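Local atomic coordinates of outer surface protein (Borrelia burgdorferi, PDB entry 5IZT), a protein that is of unknown function but belongs to the PFam54_60 family of Borrelia outer surface proteins, related in sequence to the complement regulator-acquiring protein CRASP-1. Residues 178-183 and 324-329; 193-198 and 299-304; 211-216 and 261-266; 220-225 and 235-240; 351-356 and 375-380. All coordinates share one frame; numbering follows the deposited sequence. Where two conformers were deposited one is given.

Contact 1. Residues 178-183 and 324-329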
# COMPACT_ATOMS: atom_id res chain seq x y z
N SER A 178 -32.64 8.94 8.76
CA SER A 178 -32.15 10.32 8.66
C SER A 178 -31.00 10.43 7.66
O SER A 178 -30.09 9.59 7.66
CB SER A 178 -31.69 10.82 10.04
OG SER A 178 -30.32 11.17 10.01
N LYS A 179 -31.05 11.47 6.82
CA LYS A 179 -29.97 11.70 5.87
C LYS A 179 -28.61 11.70 6.55
O LYS A 179 -27.65 11.09 6.04
CB LYS A 179 -30.17 13.03 5.13
CG LYS A 179 -31.17 12.98 3.99
CD LYS A 179 -30.84 14.05 2.95
CE LYS A 179 -30.43 15.36 3.61
NZ LYS A 179 -30.00 16.37 2.61
N LEU A 180 -28.50 12.35 7.71
CA LEU A 180 -27.19 12.46 8.38
C LEU A 180 -26.74 11.11 8.93
O LEU A 180 -25.58 10.72 8.78
CB LEU A 180 -27.25 13.50 9.49
CG LEU A 180 -25.93 13.74 10.24
CD1 LEU A 180 -24.87 14.27 9.30
CD2 LEU A 180 -26.13 14.70 11.42
N GLN A 181 -27.65 10.39 9.59
CA GLN A 181 -27.28 9.09 10.13
C GLN A 181 -26.90 8.11 9.02
O GLN A 181 -25.96 7.32 9.19
CB GLN A 181 -28.44 8.54 10.97
CG GLN A 181 -28.54 9.23 12.30
CD GLN A 181 -27.19 9.29 13.00
OE1 GLN A 181 -26.56 8.25 13.24
NE2 GLN A 181 -26.74 10.49 13.32
N THR A 182 -27.59 8.17 7.88
CA THR A 182 -27.25 7.28 6.77
C THR A 182 -25.85 7.56 6.24
O THR A 182 -25.06 6.64 6.00
CB THR A 182 -28.28 7.44 5.65
OG1 THR A 182 -29.54 6.90 6.08
CG2 THR A 182 -27.81 6.71 4.39
N LEU A 183 -25.55 8.84 6.01
CA LEU A 183 -24.24 9.24 5.53
C LEU A 183 -23.15 8.80 6.50
O LEU A 183 -22.14 8.23 6.10
CB LEU A 183 -24.20 10.76 5.37
CG LEU A 183 -23.10 11.40 4.53
CD1 LEU A 183 -23.34 11.12 3.05
CD2 LEU A 183 -23.01 12.89 4.81
N ASP A 324 -22.72 21.19 9.37
CA ASP A 324 -21.28 21.15 9.60
C ASP A 324 -20.78 19.71 9.62
O ASP A 324 -19.73 19.39 9.05
CB ASP A 324 -20.95 21.80 10.94
CG ASP A 324 -21.39 23.24 11.02
OD1 ASP A 324 -21.53 23.89 9.97
OD2 ASP A 324 -21.64 23.70 12.15
N PHE A 325 -21.53 18.83 10.30
CA PHE A 325 -21.17 17.42 10.37
C PHE A 325 -21.25 16.78 8.99
O PHE A 325 -20.33 16.05 8.59
CB PHE A 325 -22.10 16.72 11.37
CG PHE A 325 -21.62 15.36 11.82
CD1 PHE A 325 -20.34 14.91 11.50
CD2 PHE A 325 -22.44 14.53 12.56
CE1 PHE A 325 -19.90 13.65 11.91
CE2 PHE A 325 -22.01 13.27 12.98
CZ PHE A 325 -20.74 12.82 12.65
N THR A 326 -22.32 17.06 8.23
CA THR A 326 -22.40 16.57 6.86
C THR A 326 -21.18 16.99 6.03
O THR A 326 -20.58 16.16 5.34
CB THR A 326 -23.68 17.10 6.21
OG1 THR A 326 -24.79 16.61 6.95
CG2 THR A 326 -23.79 16.63 4.77
N MET A 327 -20.80 18.28 6.10
CA MET A 327 -19.64 18.74 5.34
C MET A 327 -18.37 17.99 5.74
O MET A 327 -17.55 17.63 4.89
CB MET A 327 -19.45 20.25 5.55
CG MET A 327 -18.12 20.80 5.02
SD MET A 327 -18.01 22.61 5.13
CE MET A 327 -19.23 23.06 3.89
N LYS A 328 -18.18 17.75 7.04
CA LYS A 328 -16.98 17.02 7.45
C LYS A 328 -17.02 15.57 6.97
O LYS A 328 -15.98 15.02 6.58
CB LYS A 328 -16.81 17.12 8.97
CG LYS A 328 -16.49 18.55 9.44
CD LYS A 328 -16.33 18.63 10.95
CE LYS A 328 -16.32 20.09 11.43
NZ LYS A 328 -15.27 20.91 10.76
N LEU A 329 -18.19 14.93 7.01
CA LEU A 329 -18.30 13.55 6.54
C LEU A 329 -18.07 13.46 5.03
O LEU A 329 -17.43 12.51 4.55
CB LEU A 329 -19.68 12.98 6.89
CG LEU A 329 -19.93 12.68 8.37
CD1 LEU A 329 -21.42 12.38 8.60
CD2 LEU A 329 -19.07 11.50 8.80

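Contact 2. Residues 193-198 and 299-304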
# COMPACT_ATOMS: atom_id res chain seq x y z
N GLU A 193 -15.15 -2.14 6.07
CA GLU A 193 -14.92 -3.06 4.96
C GLU A 193 -13.46 -3.03 4.51
O GLU A 193 -12.88 -4.07 4.20
CB GLU A 193 -15.84 -2.73 3.79
CG GLU A 193 -17.29 -3.17 3.99
CD GLU A 193 -18.20 -2.68 2.87
OE1 GLU A 193 -17.68 -2.15 1.87
OE2 GLU A 193 -19.44 -2.81 3.00
N GLU A 194 -12.86 -1.84 4.45
CA GLU A 194 -11.48 -1.73 3.99
C GLU A 194 -10.49 -2.26 5.02
O GLU A 194 -9.51 -2.93 4.66
CB GLU A 194 -11.16 -0.29 3.63
CG GLU A 194 -11.90 0.19 2.41
CD GLU A 194 -11.56 -0.65 1.19
OE1 GLU A 194 -10.38 -1.07 1.06
OE2 GLU A 194 -12.47 -0.89 0.37
N LYS A 195 -10.72 -1.97 6.31
CA LYS A 195 -9.86 -2.53 7.35
C LYS A 195 -9.87 -4.04 7.30
O LYS A 195 -8.81 -4.68 7.46
CB LYS A 195 -10.30 -2.06 8.74
CG LYS A 195 -10.15 -0.58 9.01
CD LYS A 195 -10.69 -0.23 10.40
CE LYS A 195 -9.72 -0.65 11.50
NZ LYS A 195 -8.55 0.26 11.58
N ASN A 196 -11.05 -4.65 7.10
CA ASN A 196 -11.14 -6.10 7.04
C ASN A 196 -10.28 -6.67 5.91
O ASN A 196 -9.67 -7.72 6.07
CB ASN A 196 -12.59 -6.56 6.88
CG ASN A 196 -12.74 -8.06 7.08
OD1 ASN A 196 -13.01 -8.80 6.13
ND2 ASN A 196 -12.54 -8.53 8.31
N LYS A 197 -10.24 -5.98 4.77
CA LYS A 197 -9.47 -6.47 3.63
C LYS A 197 -7.96 -6.33 3.82
O LYS A 197 -7.20 -6.95 3.08
CB LYS A 197 -9.89 -5.77 2.35
CG LYS A 197 -11.19 -6.28 1.79
CD LYS A 197 -11.47 -5.68 0.44
CE LYS A 197 -11.80 -4.21 0.56
NZ LYS A 197 -12.18 -3.61 -0.75
N THR A 198 -7.51 -5.50 4.77
CA THR A 198 -6.08 -5.42 5.01
C THR A 198 -5.54 -6.62 5.77
O THR A 198 -4.33 -6.76 5.93
CB THR A 198 -5.72 -4.15 5.79
OG1 THR A 198 -6.19 -4.28 7.14
CG2 THR A 198 -6.35 -2.93 5.16
N LEU A 299 -2.95 3.55 8.07
CA LEU A 299 -3.03 4.61 9.09
C LEU A 299 -4.16 5.59 8.78
O LEU A 299 -4.83 6.09 9.69
CB LEU A 299 -1.68 5.34 9.19
CG LEU A 299 -0.49 4.59 9.81
CD1 LEU A 299 0.78 5.35 9.55
CD2 LEU A 299 -0.69 4.40 11.32
N ALA A 300 -4.40 5.86 7.49
CA ALA A 300 -5.45 6.79 7.10
C ALA A 300 -6.83 6.22 7.40
O ALA A 300 -7.74 6.95 7.81
CB ALA A 300 -5.32 7.13 5.61
N LEU A 301 -7.01 4.91 7.22
CA LEU A 301 -8.29 4.31 7.59
C LEU A 301 -8.60 4.54 9.06
O LEU A 301 -9.68 5.03 9.41
CB LEU A 301 -8.28 2.81 7.27
CG LEU A 301 -8.14 2.43 5.79
CD1 LEU A 301 -7.99 0.92 5.72
CD2 LEU A 301 -9.34 2.91 4.95
N GLU A 302 -7.63 4.27 9.94
CA GLU A 302 -7.87 4.47 11.37
C GLU A 302 -8.08 5.94 11.71
O GLU A 302 -8.87 6.27 12.60
CB GLU A 302 -6.73 3.87 12.20
CG GLU A 302 -7.05 3.76 13.69
CD GLU A 302 -8.44 3.19 14.00
OE1 GLU A 302 -8.83 2.16 13.41
OE2 GLU A 302 -9.13 3.77 14.87
N GLU A 303 -7.35 6.84 11.04
CA GLU A 303 -7.51 8.26 11.30
C GLU A 303 -8.91 8.75 10.93
O GLU A 303 -9.51 9.53 11.67
CB GLU A 303 -6.43 9.05 10.53
CG GLU A 303 -6.32 10.52 10.91
CD GLU A 303 -5.83 10.74 12.34
OE1 GLU A 303 -5.00 9.94 12.82
OE2 GLU A 303 -6.28 11.72 12.96
N ILE A 304 -9.44 8.29 9.78
CA ILE A 304 -10.80 8.65 9.39
C ILE A 304 -11.79 8.15 10.43
O ILE A 304 -12.70 8.88 10.85
CB ILE A 304 -11.13 8.10 7.99
CG1 ILE A 304 -10.27 8.78 6.93
CG2 ILE A 304 -12.63 8.26 7.69
CD1 ILE A 304 -10.38 8.16 5.55

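Contact 3. Residues 211-216 and 261-266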
# COMPACT_ATOMS: atom_id res chain seq x y z
N PHE A 211 8.90 -15.51 -1.51
CA PHE A 211 8.54 -15.25 -2.90
C PHE A 211 9.71 -14.65 -3.69
O PHE A 211 9.55 -13.68 -4.43
CB PHE A 211 7.30 -14.35 -2.98
CG PHE A 211 6.13 -14.87 -2.18
CD1 PHE A 211 5.35 -15.91 -2.67
CD2 PHE A 211 5.83 -14.34 -0.93
CE1 PHE A 211 4.28 -16.42 -1.92
CE2 PHE A 211 4.77 -14.84 -0.18
CZ PHE A 211 3.99 -15.88 -0.68
N LYS A 212 10.89 -15.26 -3.52
CA LYS A 212 12.16 -14.90 -4.15
C LYS A 212 12.68 -13.55 -3.68
O LYS A 212 13.65 -13.03 -4.26
CB LYS A 212 12.08 -14.90 -5.69
CG LYS A 212 11.44 -16.18 -6.28
CD LYS A 212 12.39 -17.35 -6.32
CE LYS A 212 11.68 -18.62 -6.80
NZ LYS A 212 10.63 -19.10 -5.85
N MET A 213 12.07 -12.97 -2.65
CA MET A 213 12.55 -11.69 -2.13
C MET A 213 13.34 -11.82 -0.83
O MET A 213 13.96 -10.82 -0.41
CB MET A 213 11.36 -10.74 -1.95
CG MET A 213 10.81 -10.31 -3.34
SD MET A 213 9.41 -9.18 -3.27
CE MET A 213 8.13 -10.36 -2.75
N LYS A 214 13.40 -13.01 -0.22
CA LYS A 214 14.27 -13.19 0.95
C LYS A 214 15.71 -12.84 0.61
O LYS A 214 16.40 -12.19 1.40
CB LYS A 214 14.22 -14.63 1.46
CG LYS A 214 15.13 -14.86 2.70
CD LYS A 214 14.97 -16.27 3.27
CE LYS A 214 15.74 -17.33 2.47
NZ LYS A 214 17.23 -17.21 2.59
N ASP A 215 16.17 -13.26 -0.57
CA ASP A 215 17.52 -13.00 -1.02
C ASP A 215 17.59 -11.89 -2.06
O ASP A 215 18.59 -11.81 -2.79
CB ASP A 215 18.17 -14.27 -1.57
CG ASP A 215 18.30 -15.36 -0.53
OD1 ASP A 215 18.41 -15.03 0.67
OD2 ASP A 215 18.34 -16.55 -0.91
N SER A 216 16.55 -11.05 -2.16
CA SER A 216 16.62 -9.90 -3.06
C SER A 216 15.97 -8.68 -2.41
O SER A 216 16.63 -8.01 -1.60
CB SER A 216 16.00 -10.21 -4.44
OG SER A 216 14.60 -10.41 -4.43
N TYR A 261 -0.11 -15.56 -6.84
CA TYR A 261 0.42 -15.47 -8.21
C TYR A 261 1.14 -14.15 -8.44
O TYR A 261 2.29 -14.12 -8.91
CB TYR A 261 -0.70 -15.62 -9.22
CG TYR A 261 -0.19 -15.55 -10.65
CD1 TYR A 261 0.53 -16.60 -11.20
CD2 TYR A 261 -0.36 -14.40 -11.40
CE1 TYR A 261 0.99 -16.54 -12.51
CE2 TYR A 261 0.11 -14.31 -12.70
CZ TYR A 261 0.79 -15.37 -13.25
OH TYR A 261 1.27 -15.28 -14.54
N LYS A 262 0.46 -13.02 -8.17
CA LYS A 262 1.06 -11.72 -8.45
C LYS A 262 2.29 -11.47 -7.58
O LYS A 262 3.28 -10.90 -8.05
CB LYS A 262 0.04 -10.60 -8.21
CG LYS A 262 -1.23 -10.70 -9.03
CD LYS A 262 -2.07 -9.42 -8.95
CE LYS A 262 -2.18 -8.87 -7.53
NZ LYS A 262 -3.27 -7.84 -7.42
N ILE A 263 2.24 -11.88 -6.31
CA ILE A 263 3.39 -11.69 -5.43
C ILE A 263 4.59 -12.51 -5.92
O ILE A 263 5.73 -12.02 -5.92
CB ILE A 263 3.02 -12.01 -3.98
CG1 ILE A 263 1.92 -11.06 -3.48
CG2 ILE A 263 4.25 -11.94 -3.03
CD1 ILE A 263 1.26 -11.57 -2.19
N GLU A 264 4.34 -13.75 -6.35
CA GLU A 264 5.44 -14.56 -6.87
C GLU A 264 6.01 -13.95 -8.15
O GLU A 264 7.23 -13.96 -8.34
CB GLU A 264 4.98 -16.00 -7.13
CG GLU A 264 6.07 -16.93 -7.66
CD GLU A 264 7.10 -17.34 -6.60
OE1 GLU A 264 8.24 -17.69 -6.97
OE2 GLU A 264 6.76 -17.31 -5.40
N GLN A 265 5.15 -13.43 -9.03
CA GLN A 265 5.63 -12.81 -10.26
C GLN A 265 6.49 -11.59 -9.96
O GLN A 265 7.58 -11.41 -10.53
CB GLN A 265 4.45 -12.42 -11.14
CG GLN A 265 3.73 -13.60 -11.77
CD GLN A 265 4.66 -14.44 -12.63
OE1 GLN A 265 5.50 -13.92 -13.36
NE2 GLN A 265 4.54 -15.76 -12.53
N PHE A 266 6.01 -10.74 -9.06
CA PHE A 266 6.73 -9.53 -8.68
C PHE A 266 8.06 -9.87 -8.04
O PHE A 266 9.10 -9.27 -8.36
CB PHE A 266 5.86 -8.69 -7.71
CG PHE A 266 6.43 -7.32 -7.40
CD1 PHE A 266 7.39 -7.17 -6.41
CD2 PHE A 266 6.00 -6.21 -8.09
CE1 PHE A 266 7.94 -5.92 -6.13
CE2 PHE A 266 6.53 -4.95 -7.82
CZ PHE A 266 7.49 -4.81 -6.83

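Contact 4. Residues 220-225 and 235-240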
# COMPACT_ATOMS: atom_id res chain seq x y z
N LEU A 220 17.43 -6.04 0.99
CA LEU A 220 17.99 -4.71 0.77
C LEU A 220 17.44 -3.65 1.72
O LEU A 220 17.86 -2.49 1.64
CB LEU A 220 17.73 -4.27 -0.68
CG LEU A 220 18.51 -5.10 -1.70
CD1 LEU A 220 18.01 -4.74 -3.09
CD2 LEU A 220 19.99 -4.81 -1.54
N LEU A 221 16.49 -4.00 2.58
CA LEU A 221 15.84 -3.01 3.43
C LEU A 221 15.79 -3.50 4.87
O LEU A 221 15.81 -4.70 5.14
CB LEU A 221 14.42 -2.71 2.93
CG LEU A 221 14.31 -2.11 1.54
CD1 LEU A 221 12.86 -2.18 1.11
CD2 LEU A 221 14.79 -0.66 1.56
N ASP A 222 15.72 -2.55 5.80
CA ASP A 222 15.32 -2.81 7.18
C ASP A 222 13.83 -2.54 7.32
O ASP A 222 13.20 -1.94 6.46
CB ASP A 222 16.07 -1.91 8.16
CG ASP A 222 17.54 -2.22 8.25
OD1 ASP A 222 17.93 -3.34 7.86
OD2 ASP A 222 18.31 -1.35 8.73
N VAL A 223 13.27 -2.96 8.45
CA VAL A 223 11.87 -2.64 8.75
C VAL A 223 11.72 -1.13 8.86
O VAL A 223 12.52 -0.46 9.53
CB VAL A 223 11.42 -3.37 10.02
CG1 VAL A 223 10.01 -2.95 10.40
CG2 VAL A 223 11.47 -4.88 9.78
N ILE A 224 10.71 -0.57 8.19
CA ILE A 224 10.55 0.89 8.14
C ILE A 224 9.43 1.37 9.04
O ILE A 224 9.47 2.51 9.53
CB ILE A 224 10.33 1.38 6.69
CG1 ILE A 224 8.89 1.16 6.23
CG2 ILE A 224 11.30 0.69 5.73
CD1 ILE A 224 8.63 1.65 4.81
N SER A 225 8.42 0.54 9.29
CA SER A 225 7.33 0.98 10.14
C SER A 225 7.58 0.60 11.60
O SER A 225 8.63 0.92 12.17
CB SER A 225 5.99 0.39 9.67
OG SER A 225 5.85 -0.97 10.06
N ALA A 235 16.73 -1.46 13.66
CA ALA A 235 15.64 -2.38 13.38
C ALA A 235 16.13 -3.59 12.60
O ALA A 235 17.16 -3.52 11.92
CB ALA A 235 14.54 -1.66 12.61
N PRO A 236 15.42 -4.71 12.67
CA PRO A 236 15.85 -5.91 11.95
C PRO A 236 15.72 -5.74 10.45
O PRO A 236 14.90 -4.97 9.94
CB PRO A 236 14.91 -7.00 12.47
CG PRO A 236 13.71 -6.26 12.95
CD PRO A 236 14.23 -4.98 13.51
N GLN A 237 16.54 -6.50 9.74
CA GLN A 237 16.45 -6.57 8.29
C GLN A 237 15.06 -7.06 7.88
O GLN A 237 14.44 -7.87 8.58
CB GLN A 237 17.54 -7.50 7.75
CG GLN A 237 18.05 -7.17 6.36
CD GLN A 237 19.36 -7.88 6.06
OE1 GLN A 237 19.85 -8.65 6.88
NE2 GLN A 237 19.92 -7.62 4.88
N LEU A 238 14.57 -6.58 6.73
CA LEU A 238 13.20 -6.89 6.34
C LEU A 238 13.02 -8.36 5.95
O LEU A 238 11.90 -8.87 6.00
CB LEU A 238 12.75 -5.97 5.19
CG LEU A 238 11.33 -6.08 4.64
CD1 LEU A 238 10.30 -6.01 5.78
CD2 LEU A 238 11.07 -4.99 3.59
N ASN A 239 14.11 -9.06 5.61
CA ASN A 239 14.03 -10.48 5.29
C ASN A 239 14.25 -11.37 6.51
O ASN A 239 14.39 -12.59 6.35
CB ASN A 239 15.07 -10.85 4.22
CG ASN A 239 16.49 -10.77 4.75
OD1 ASN A 239 16.74 -10.16 5.78
ND2 ASN A 239 17.43 -11.42 4.06
N SER A 240 14.29 -10.80 7.71
CA SER A 240 14.73 -11.56 8.86
C SER A 240 13.59 -12.41 9.44
O SER A 240 12.40 -12.16 9.21
CB SER A 240 15.30 -10.63 9.95
OG SER A 240 14.30 -9.73 10.39

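Contact 5. Residues 351-356 and 375-380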
# COMPACT_ATOMS: atom_id res chain seq x y z
N ASP A 351 0.69 -4.33 -11.69
CA ASP A 351 0.08 -5.25 -12.65
C ASP A 351 0.68 -5.11 -14.04
O ASP A 351 0.95 -6.11 -14.71
CB ASP A 351 -1.42 -5.00 -12.72
CG ASP A 351 -2.18 -5.62 -11.58
OD1 ASP A 351 -1.61 -6.47 -10.86
OD2 ASP A 351 -3.35 -5.24 -11.37
N GLY A 352 0.87 -3.88 -14.50
CA GLY A 352 1.44 -3.69 -15.82
C GLY A 352 2.89 -4.13 -15.86
O GLY A 352 3.33 -4.76 -16.82
N LEU A 353 3.63 -3.87 -14.78
CA LEU A 353 5.03 -4.30 -14.71
C LEU A 353 5.13 -5.82 -14.76
O LEU A 353 5.97 -6.38 -15.48
CB LEU A 353 5.67 -3.73 -13.44
CG LEU A 353 7.14 -3.93 -13.05
CD1 LEU A 353 7.60 -2.79 -12.19
CD2 LEU A 353 7.36 -5.22 -12.30
N ILE A 354 4.28 -6.51 -14.01
CA ILE A 354 4.23 -7.97 -14.04
C ILE A 354 3.88 -8.46 -15.44
O ILE A 354 4.57 -9.32 -16.01
CB ILE A 354 3.23 -8.50 -13.00
CG1 ILE A 354 3.79 -8.32 -11.59
CG2 ILE A 354 2.84 -9.96 -13.31
CD1 ILE A 354 2.74 -8.44 -10.51
N ALA A 355 2.80 -7.93 -16.01
CA ALA A 355 2.39 -8.35 -17.35
C ALA A 355 3.46 -8.09 -18.39
O ALA A 355 3.60 -8.86 -19.34
CB ALA A 355 1.09 -7.65 -17.74
N ASN A 356 4.22 -7.01 -18.24
CA ASN A 356 5.17 -6.65 -19.28
C ASN A 356 6.51 -7.35 -19.12
O ASN A 356 7.05 -7.84 -20.12
CB ASN A 356 5.35 -5.13 -19.34
CG ASN A 356 4.26 -4.45 -20.15
OD1 ASN A 356 3.27 -3.96 -19.60
ND2 ASN A 356 4.42 -4.44 -21.47
N LYS A 375 11.99 4.03 -16.20
CA LYS A 375 11.35 5.06 -17.01
C LYS A 375 9.84 4.88 -17.17
O LYS A 375 9.14 5.86 -17.47
CB LYS A 375 12.04 5.14 -18.39
CG LYS A 375 13.48 5.69 -18.28
CD LYS A 375 14.23 5.70 -19.59
CE LYS A 375 15.54 6.52 -19.49
NZ LYS A 375 16.39 6.35 -20.69
N ARG A 376 9.31 3.67 -16.98
CA ARG A 376 7.88 3.47 -17.21
C ARG A 376 7.06 3.48 -15.93
O ARG A 376 5.96 4.05 -15.91
CB ARG A 376 7.60 2.16 -17.96
CG ARG A 376 6.11 2.03 -18.33
CD ARG A 376 5.80 0.99 -19.38
NE ARG A 376 4.35 0.95 -19.64
CZ ARG A 376 3.77 0.08 -20.46
NH1 ARG A 376 4.50 -0.80 -21.13
NH2 ARG A 376 2.45 0.10 -20.63
N TYR A 377 7.56 2.87 -14.85
CA TYR A 377 6.73 2.64 -13.68
C TYR A 377 7.17 3.37 -12.42
O TYR A 377 6.32 3.65 -11.57
CB TYR A 377 6.65 1.13 -13.36
CG TYR A 377 6.14 0.31 -14.52
CD1 TYR A 377 4.79 0.26 -14.84
CD2 TYR A 377 7.03 -0.48 -15.27
CE1 TYR A 377 4.32 -0.52 -15.92
CE2 TYR A 377 6.58 -1.25 -16.34
CZ TYR A 377 5.23 -1.27 -16.65
OH TYR A 377 4.81 -2.04 -17.70
N LEU A 378 8.47 3.66 -12.24
CA LEU A 378 8.93 4.08 -10.91
C LEU A 378 8.27 5.38 -10.46
O LEU A 378 7.80 5.50 -9.32
CB LEU A 378 10.45 4.22 -10.90
CG LEU A 378 11.08 4.72 -9.60
CD1 LEU A 378 10.75 3.80 -8.40
CD2 LEU A 378 12.59 4.88 -9.77
N ASP A 379 8.24 6.39 -11.34
CA ASP A 379 7.67 7.68 -10.95
C ASP A 379 6.18 7.56 -10.64
O ASP A 379 5.69 8.19 -9.70
CB ASP A 379 7.91 8.71 -12.05
CG ASP A 379 9.36 9.14 -12.13
OD1 ASP A 379 9.92 9.58 -11.09
OD2 ASP A 379 9.97 8.98 -13.21
N ASN A 380 5.45 6.77 -11.43
CA ASN A 380 4.03 6.56 -11.15
C ASN A 380 3.83 5.91 -9.79
O ASN A 380 2.89 6.26 -9.06
CB ASN A 380 3.41 5.69 -12.24
CG ASN A 380 3.30 6.38 -13.58
OD1 ASN A 380 3.22 7.61 -13.69
ND2 ASN A 380 3.29 5.57 -14.63

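Contact 1. Residues 178-183 and 324-329
Leu180 and Leu183 both carry CG anti to the backbone N (chi1 -178° and -163°); chi1 puts CG of each beside the carbonyl carbon, and from there the methyls meet Phe325, Thr326 and Leu329. Thr326 has CG2 anti to its own N, which places that methyl in front of Leu183 CD2 at 3.8 Å. Leu180 divides its branches. CD2 comes within 3.9 Å of Phe325 CD2, the two side chains crossing at about a right angle, while CD1 reaches Thr326 OG1 at 3.3 Å and Leu329 CD1 at 4.0 Å. The polar partner of Thr326 OG1 is the carbonyl of Ser322, to which it is hydrogen-bonded. Leu183 and Leu329 run alongside in opposing senses, Leu183 CD2 3.9 Å from Leu329 CB. Leu329 CD1 also lies over the rim of one face of the Phe325 ring, and Tyr315 of helix 280-316 meets both Leu180 and Phe325. At the start of the first helix, Ser178 OG accepts from Gln181 N at 2.8 Å, an ST motif that ties down the first turn. The local axes run 10.4 Å apart and 25° from parallel, the geometry of apolar helix-helix packing in an elongated alpha-helical bundle.

Contact 2. Residues 193-198 and 299-304
The polar part of this contact is the salt bridge between Lys195 NZ and Glu302 OE1, 2.7 Å long. The ammonium meets the oxygen nearly in line with its C-O bond, and Lys195 CE follows at 3.5 Å from the same Glu302 OE1. In Lys195 the bend at chi3 (76°) turns CE, and that at chi4 turns NZ, to the side where Glu302 OE1 lies. The apolar part is carried by Leu301, whose CD2 lies 3.9 Å from Glu194 CB and whose CD1 approaches the backbone N of Lys195 at 4.0 Å. Thr198 CG2 flanks the same methyl, Leu301 CD1, at 4.2 Å. The local axes are 10.3 Å apart at 149°, an antiparallel pair within the helical bundle, in which Leu336 of helix 322-359 and Ile191 of helix 179-197 also pack on Leu301. Bonds within 193-198 add to this. Glu194, bent at chi2, turns its carboxylate away from Leu301 to a salt bridge with Lys197. The carbonyl of Lys195 accepts from both N and OG1 of Thr198, the hydroxyl at 2.7 Å, and Asn201 ND2 bonds to Asn196 O.

Contact 3. Residues 211-216 and 261-266
Phe211, Lys212 and Met213 belong to the long loop between helices 179-197 and 243-255, and lie against helix 260-274; Phe211 and Lys212 lead into a type I turn that starts at Met213 and ends at Ser216. Ile263 CG2 sits over one face of the Phe211 ring in a CH-pi contact, 3.9 Å from the centroid and 27° off the normal, displaced toward the rim. At the edge of that ring, in its plane, Glu264 OE2 approaches Phe211 CD1 at 3.4 Å; the carboxylate is turned 66° from the ring. The other oxygen, Glu264 OE1, offers its syn lone pair to Lys212 NZ in a 3.0 Å salt bridge. Lys212 NZ also forms a salt bridge with Asp209, its stronger partner. Met213 CE reaches Ile263 CG2 at 4.2 Å, and Met213 SD lies at the edge of the Phe266 ring. Ser216 N to Met213 O closes the turn, and Ser216 OG bonds to Lys212 O at 2.8 Å. Helix 243-255 completes the buried cluster: Tyr253 meets the Phe211 ring edge-to-face, while Phe252 touches Met213 and the Phe266 ring.

Contact 4. Residues 220-225 and 235-240
Two backbone hydrogen bonds join Leu221 and Val223 to the other segment, Leu238 N to Leu221 O (2.8 Å) and Val223 N to Pro236 O (3.0 Å). They flank Asp222 and Gln237, an antiparallel, non-hydrogen-bonded pair whose CA atoms stand 4.1 Å apart, and form a single isolated beta bridge inside the long loop of an otherwise all-helical fold. Their acceptors are met differently: Val223 N sits almost in line with the C=O of Pro236, whereas Leu238 N lies 26° out of the carbonyl plane of Leu221. Leu221 and Leu238 extend alongside each other in a common direction, with Leu221 CB 4.1 Å from Leu238 CD2. Val223 CG2, anti to its carbonyl carbon, reaches Pro236 CG at 4.1 Å. Asp222 OD1 approaches Gln237 CA at 3.6 Å. Farther out, helix 243-255 binds both segments: Glu248 accepts from the backbone N atoms of Ile224 and Ser225, and Arg249 NH1 donates to the carbonyls of Leu238 and Ser240. Leu221 and Leu238 rest on helix 280-316. Gln237 also opens a type I turn to Ser240, and its O accepts twice, from Ser240 N at 3.1 Å and from Ser240 OG at 2.6 Å.

Contact 5. Residues 351-356 and 375-380
The Tyr377 ring is sandwiched between Leu353 and its own neighbour Arg376. Leu353 CB stands over the centre of one face, 3.9 Å from the centroid and only 9° off the normal, a well-formed CH-pi contact; Arg376 CG covers the centre of the opposite face. Leu353 CD1 extends this contact to Tyr377 CD2 at 3.9 Å. The backbone joins in as well, since Leu353 N lies 3.6 Å from Tyr377 CZ. At the edge of the ring, near its plane, is the amide of Asn356, turned 46° from it. Tyr377 OH ends between this side chain and the carbonyl of Gly352, with Gly352 O at 3.2 Å. Gly352 has no side chain, which lets the ring lie close against the backbone. The local axes are 10.5 Å apart at 161°, so the contact belongs to an antiparallel helical hairpin made by helices 322-359 and 366-395. Helix 366-395 has a wider pi-type turn at 375-378, the turn that carries Arg376 and Tyr377. Arg376 runs extended from CG to NE, and the Tyr377 hydroxyl lies over the rim of one guanidinium face. Asn356 CG is 3.8 Å from Arg376 NH1, an atom hydrogen-bonded to Tyr372 OH. Ile269 of helix 260-274 and Ile373 also pack against Leu353.

Overall arrangement
The contacts are spread along an elongated helical chain: the centres of contacts 1 and 3 stand 44 Å apart, on opposite sides of the chain's centre. Contacts 1 and 2 both use helix 179-197, their centres 20 Å apart, and pair it with helices 322-359 and 280-316. Contact 1 lies far from contact 5, 39 Å between centres, although helix 322-359 serves both. Contacts 3 and 4 lie in sequence inside the span closed by contact 2 and touch each other, Lys214 O to Asn239 ND2 at 3.0 Å, a probable hydrogen bond. Contact 3 also packs against contact 5, with Gln265 CB 3.6 Å from Ile354 CG2. Contacts 4 and 5 do not touch, their nearest atoms about 11 Å apart.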